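Long-range contacts in nitrilotriacetate monooxygenase (PDB 3SDO), which probably acts as a flavin (FMN)-dependent monooxygenase of the NtaA/SnaA/DszA family, inserting oxygen into an organic substrate: residues 99-104 with 152-157; 105-110 with 198-203. All blocks are in the same frame, centred on the assembly; numbering follows the deposited sequence.

Contact 1 (99-104 with 152-157); sequences MSSSYS and AIAAEH
Ser101 CA sits over the centre of one face of the His157 imidazole, 3.9 Å from the centroid and 8° off the normal, a CH-pi contact. The histidine CG stands anti to its backbone N (chi1 -175°), which swings it off helix 150-165 toward the turn after strand 94-100. Ser101 O comes 3.1 Å from His157 CD2. A serine suits the spot beside the helix, being small enough for its OG to come within 3.7 Å of Ala154 CB, where the helix too presents no more than a methyl. Ile153 CG2 rests against the same turn, 4.2 Å from Ser101 O.

The polar rim of the imidazole turns to Ser104. His157 NE2 donates to Ser104 OG at 2.9 Å, the hydroxyl tilted from the ring plane, and to Ser104 O at 3.3 Å, which lies in that plane while NE2 stands above the plane of the carbonyl. Neither bond is straight, as expected of one N-H shared by two acceptors. Ser104 OG donates to Ser100 O at 2.8 Å, and Ser100 OG accepts from Tyr103 N in an ST motif. The turn follows strand 94-100 of the luciferase-like TIM barrel, leading to helix 106-119. With NE2 donating and Ser104 OG committed to Ser100 O, the chain of bonds has one direction, from ring to hydroxyl to carbonyl, and it fixes the rotation of the serine hydroxyl.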
# COMPACT_ATOMS: atom_id res chain seq x y z
N MET A 99 -6.48 7.03 -2.73
CA MET A 99 -5.29 7.38 -3.47
C MET A 99 -5.60 8.51 -4.44
O MET A 99 -6.66 8.54 -5.06
CB MET A 99 -4.71 6.18 -4.23
CG MET A 99 -3.26 6.42 -4.65
SD MET A 99 -2.57 4.98 -5.45
CE MET A 99 -2.32 3.86 -4.06
N SER A 100 -4.68 9.46 -4.52
CA SER A 100 -4.87 10.69 -5.28
C SER A 100 -4.63 10.49 -6.77
O SER A 100 -3.69 9.82 -7.18
CB SER A 100 -3.91 11.78 -4.74
OG SER A 100 -3.48 12.64 -5.79
N SER A 101 -5.47 11.11 -7.58
CA SER A 101 -5.32 11.11 -9.03
C SER A 101 -4.16 11.99 -9.47
O SER A 101 -3.59 11.73 -10.50
CB SER A 101 -6.57 11.65 -9.71
OG SER A 101 -7.72 11.03 -9.19
N SER A 102 -3.86 13.05 -8.72
CA SER A 102 -2.84 14.03 -9.18
C SER A 102 -1.42 13.58 -8.89
O SER A 102 -0.49 13.99 -9.59
CB SER A 102 -3.07 15.40 -8.54
OG SER A 102 -4.39 15.87 -8.81
N TYR A 103 -1.25 12.71 -7.90
CA TYR A 103 0.09 12.38 -7.43
C TYR A 103 0.40 10.89 -7.49
O TYR A 103 1.16 10.38 -6.69
CB TYR A 103 0.27 12.94 -6.01
CG TYR A 103 -0.04 14.42 -5.94
CD1 TYR A 103 0.64 15.32 -6.75
CD2 TYR A 103 -1.06 14.91 -5.13
CE1 TYR A 103 0.35 16.69 -6.70
CE2 TYR A 103 -1.34 16.28 -5.07
CZ TYR A 103 -0.64 17.16 -5.86
OH TYR A 103 -0.93 18.50 -5.82
N SER A 104 -0.19 10.22 -8.48
CA SER A 104 0.02 8.79 -8.71
C SER A 104 0.01 8.55 -10.20
O SER A 104 -0.73 9.21 -10.95
CB SER A 104 -1.13 8.01 -8.12
OG SER A 104 -2.28 8.24 -8.94
N ALA A 152 -10.80 17.30 -14.50
CA ALA A 152 -10.43 16.76 -15.82
C ALA A 152 -9.31 15.72 -15.65
O ALA A 152 -9.38 14.64 -16.24
CB ALA A 152 -10.00 17.89 -16.77
N ILE A 153 -8.31 16.05 -14.84
CA ILE A 153 -7.20 15.13 -14.55
C ILE A 153 -7.72 13.83 -13.95
O ILE A 153 -7.33 12.75 -14.38
CB ILE A 153 -6.15 15.80 -13.59
CG1 ILE A 153 -5.36 16.88 -14.33
CG2 ILE A 153 -5.17 14.78 -12.99
CD1 ILE A 153 -4.45 17.72 -13.39
N ALA A 154 -8.58 13.96 -12.94
CA ALA A 154 -9.14 12.82 -12.23
C ALA A 154 -10.01 11.93 -13.14
O ALA A 154 -9.97 10.70 -13.06
CB ALA A 154 -9.96 13.30 -11.03
N ALA A 155 -10.78 12.55 -14.02
CA ALA A 155 -11.63 11.79 -14.93
C ALA A 155 -10.79 10.97 -15.90
O ALA A 155 -11.07 9.79 -16.11
CB ALA A 155 -12.60 12.72 -15.70
N GLU A 156 -9.78 11.60 -16.51
CA GLU A 156 -8.91 10.89 -17.46
C GLU A 156 -8.09 9.79 -16.76
O GLU A 156 -7.94 8.69 -17.29
CB GLU A 156 -7.95 11.86 -18.18
CG GLU A 156 -7.23 11.19 -19.35
CD GLU A 156 -6.24 12.09 -20.05
OE1 GLU A 156 -6.39 13.33 -19.98
OE2 GLU A 156 -5.30 11.53 -20.66
N HIS A 157 -7.56 10.11 -15.60
CA HIS A 157 -6.78 9.17 -14.77
C HIS A 157 -7.61 7.90 -14.48
O HIS A 157 -7.13 6.77 -14.63
CB HIS A 157 -6.38 9.89 -13.48
CG HIS A 157 -5.47 9.12 -12.57
ND1 HIS A 157 -5.92 8.07 -11.80
CD2 HIS A 157 -4.16 9.29 -12.26
CE1 HIS A 157 -4.92 7.62 -11.06
NE2 HIS A 157 -3.84 8.33 -11.34

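Contact 2 (105-110 with 198-203); sequences EPYNVA and FSVEGP
Tyr107 CG stands anti to its backbone N (chi1 -160°), directed from the first turn of helix 106-119 toward segment 198-203, while Phe198 CG, anti to its carbonyl carbon (chi1 -56°), is directed toward the helix, where the phenyl ring meets Pro106. The phenol ends in a hydrogen bond: OH donates to Pro203 O at 2.8 Å, approaching a lone pair in the carbonyl plane with a C=O...donor angle of 134°. That oxygen lies in the ring plane at the edge of Tyr107. Tyrosine fits because it can reach past Val200 and end in a hydroxyl that can bond the Pro203 carbonyl.

Between its two ends the contact is apolar. Val200 CG1 packs 4.1 Å from Tyr107 CD1, and its other methyl, CG2, comes 4.3 Å from Pro106 CG. In luciferase-like TIM barrels, helices such as 106-119 follow the strands; here the first turn is covered by the short hairpin 193-194/199-200, part of the long excursion after helix 150-165. Glu105 is the N-cap residue, and Pro106 suits the position after it, since a first-turn proline needs no N-H and offers its ring for packing. CD of that ring lies 3.7 Å from Phe198 CE1, and CG makes an off-centre CH-pi contact, 4.2 Å from the Phe198 centroid. At the far end Gly202 has a positive phi, which glycine adopts readily, and a cis peptide bond leads into Pro203. Gly202 N is hydrogen-bonded to Asn139 OD1 of the second subunit.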
# COMPACT_ATOMS: atom_id res chain seq x y z
N GLU A 105 0.83 7.62 -10.65
CA GLU A 105 0.80 7.22 -12.06
C GLU A 105 -0.33 6.21 -12.25
O GLU A 105 -0.40 5.23 -11.52
CB GLU A 105 2.13 6.60 -12.48
CG GLU A 105 3.24 7.60 -12.70
CD GLU A 105 3.17 8.34 -14.07
OE1 GLU A 105 2.40 7.93 -14.99
OE2 GLU A 105 3.91 9.33 -14.24
N PRO A 106 -1.21 6.44 -13.25
CA PRO A 106 -2.32 5.50 -13.42
C PRO A 106 -1.89 4.03 -13.57
O PRO A 106 -2.58 3.15 -13.07
CB PRO A 106 -3.02 5.98 -14.71
CG PRO A 106 -2.14 7.01 -15.30
CD PRO A 106 -1.24 7.53 -14.24
N TYR A 107 -0.77 3.77 -14.24
CA TYR A 107 -0.31 2.38 -14.37
C TYR A 107 -0.00 1.76 -13.00
O TYR A 107 -0.35 0.60 -12.74
CB TYR A 107 0.88 2.25 -15.32
CG TYR A 107 1.09 0.84 -15.88
CD1 TYR A 107 0.36 0.38 -16.98
CD2 TYR A 107 2.02 -0.02 -15.30
CE1 TYR A 107 0.57 -0.91 -17.51
CE2 TYR A 107 2.22 -1.31 -15.80
CZ TYR A 107 1.49 -1.75 -16.91
OH TYR A 107 1.70 -3.02 -17.39
N ASN A 108 0.61 2.54 -12.11
CA ASN A 108 0.92 2.07 -10.76
C ASN A 108 -0.34 1.89 -9.92
O ASN A 108 -0.45 0.93 -9.16
CB ASN A 108 1.89 3.04 -10.03
CG ASN A 108 3.29 3.02 -10.63
OD1 ASN A 108 3.72 2.01 -11.19
ND2 ASN A 108 4.01 4.14 -10.51
N VAL A 109 -1.27 2.84 -10.00
CA VAL A 109 -2.54 2.73 -9.30
C VAL A 109 -3.28 1.47 -9.73
O VAL A 109 -3.74 0.68 -8.90
CB VAL A 109 -3.42 3.98 -9.53
CG1 VAL A 109 -4.84 3.78 -8.93
CG2 VAL A 109 -2.72 5.21 -8.90
N ALA A 110 -3.37 1.27 -11.03
CA ALA A 110 -4.04 0.10 -11.56
C ALA A 110 -3.43 -1.20 -11.01
O ALA A 110 -4.18 -2.10 -10.56
CB ALA A 110 -4.04 0.15 -13.09
N PHE A 198 -2.58 12.15 -19.96
CA PHE A 198 -1.83 10.89 -19.86
C PHE A 198 -1.65 10.21 -21.21
O PHE A 198 -2.51 10.32 -22.08
CB PHE A 198 -2.52 9.91 -18.89
CG PHE A 198 -2.73 10.47 -17.51
CD1 PHE A 198 -1.69 10.45 -16.57
CD2 PHE A 198 -3.95 11.04 -17.15
CE1 PHE A 198 -1.87 11.00 -15.29
CE2 PHE A 198 -4.14 11.57 -15.88
CZ PHE A 198 -3.10 11.56 -14.95
N SER A 199 -0.51 9.53 -21.35
CA SER A 199 -0.25 8.63 -22.47
C SER A 199 0.22 7.29 -21.92
O SER A 199 1.31 7.19 -21.35
CB SER A 199 0.81 9.22 -23.41
OG SER A 199 0.33 10.43 -23.97
N VAL A 200 -0.62 6.25 -22.09
CA VAL A 200 -0.39 4.92 -21.49
C VAL A 200 -0.82 3.81 -22.47
O VAL A 200 -2.00 3.68 -22.80
CB VAL A 200 -1.16 4.76 -20.16
CG1 VAL A 200 -1.00 3.32 -19.57
CG2 VAL A 200 -0.74 5.83 -19.15
N GLU A 201 0.14 3.02 -22.92
CA GLU A 201 -0.12 2.02 -23.93
C GLU A 201 -0.80 0.77 -23.37
O GLU A 201 -1.71 0.23 -24.00
CB GLU A 201 1.19 1.65 -24.62
CG GLU A 201 1.07 0.67 -25.75
CD GLU A 201 2.41 0.42 -26.40
OE1 GLU A 201 2.85 1.29 -27.17
OE2 GLU A 201 3.04 -0.62 -26.09
N GLY A 202 -0.35 0.33 -22.19
CA GLY A 202 -0.78 -0.97 -21.66
C GLY A 202 -0.17 -2.07 -22.50
O GLY A 202 0.71 -1.82 -23.31
N PRO A 203 -0.60 -3.33 -22.29
CA PRO A 203 -1.58 -3.77 -21.33
C PRO A 203 -1.03 -3.78 -19.91
O PRO A 203 0.18 -3.64 -19.69
CB PRO A 203 -1.87 -5.22 -21.76
CG PRO A 203 -0.97 -5.52 -22.93
CD PRO A 203 0.06 -4.46 -22.95

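Contact 1 runs straight into contact 2: residue 104 ends one segment and 105 begins the other, and the centres of the two contacts lie 11 Å apart. They also meet through space, where Phe198 CZ packs 3.7 Å from His157 CD2 and Glu156 OE2 probably accepts a hydrogen bond from Phe198 N at 2.9 Å. Helix 150-165 thus touches both the turn, through His157, and the hairpin, through Glu156 and His157. Contact 1 is nearer the predicted FMN site, with the side chain of Ala154 about 6 Å from that of Tyr151, against about 11 Å for Phe198. Both contacts reach the dimer interface: Asn108 ND2 of contact 2 bonds Tyr103 O of contact 1 in the second subunit.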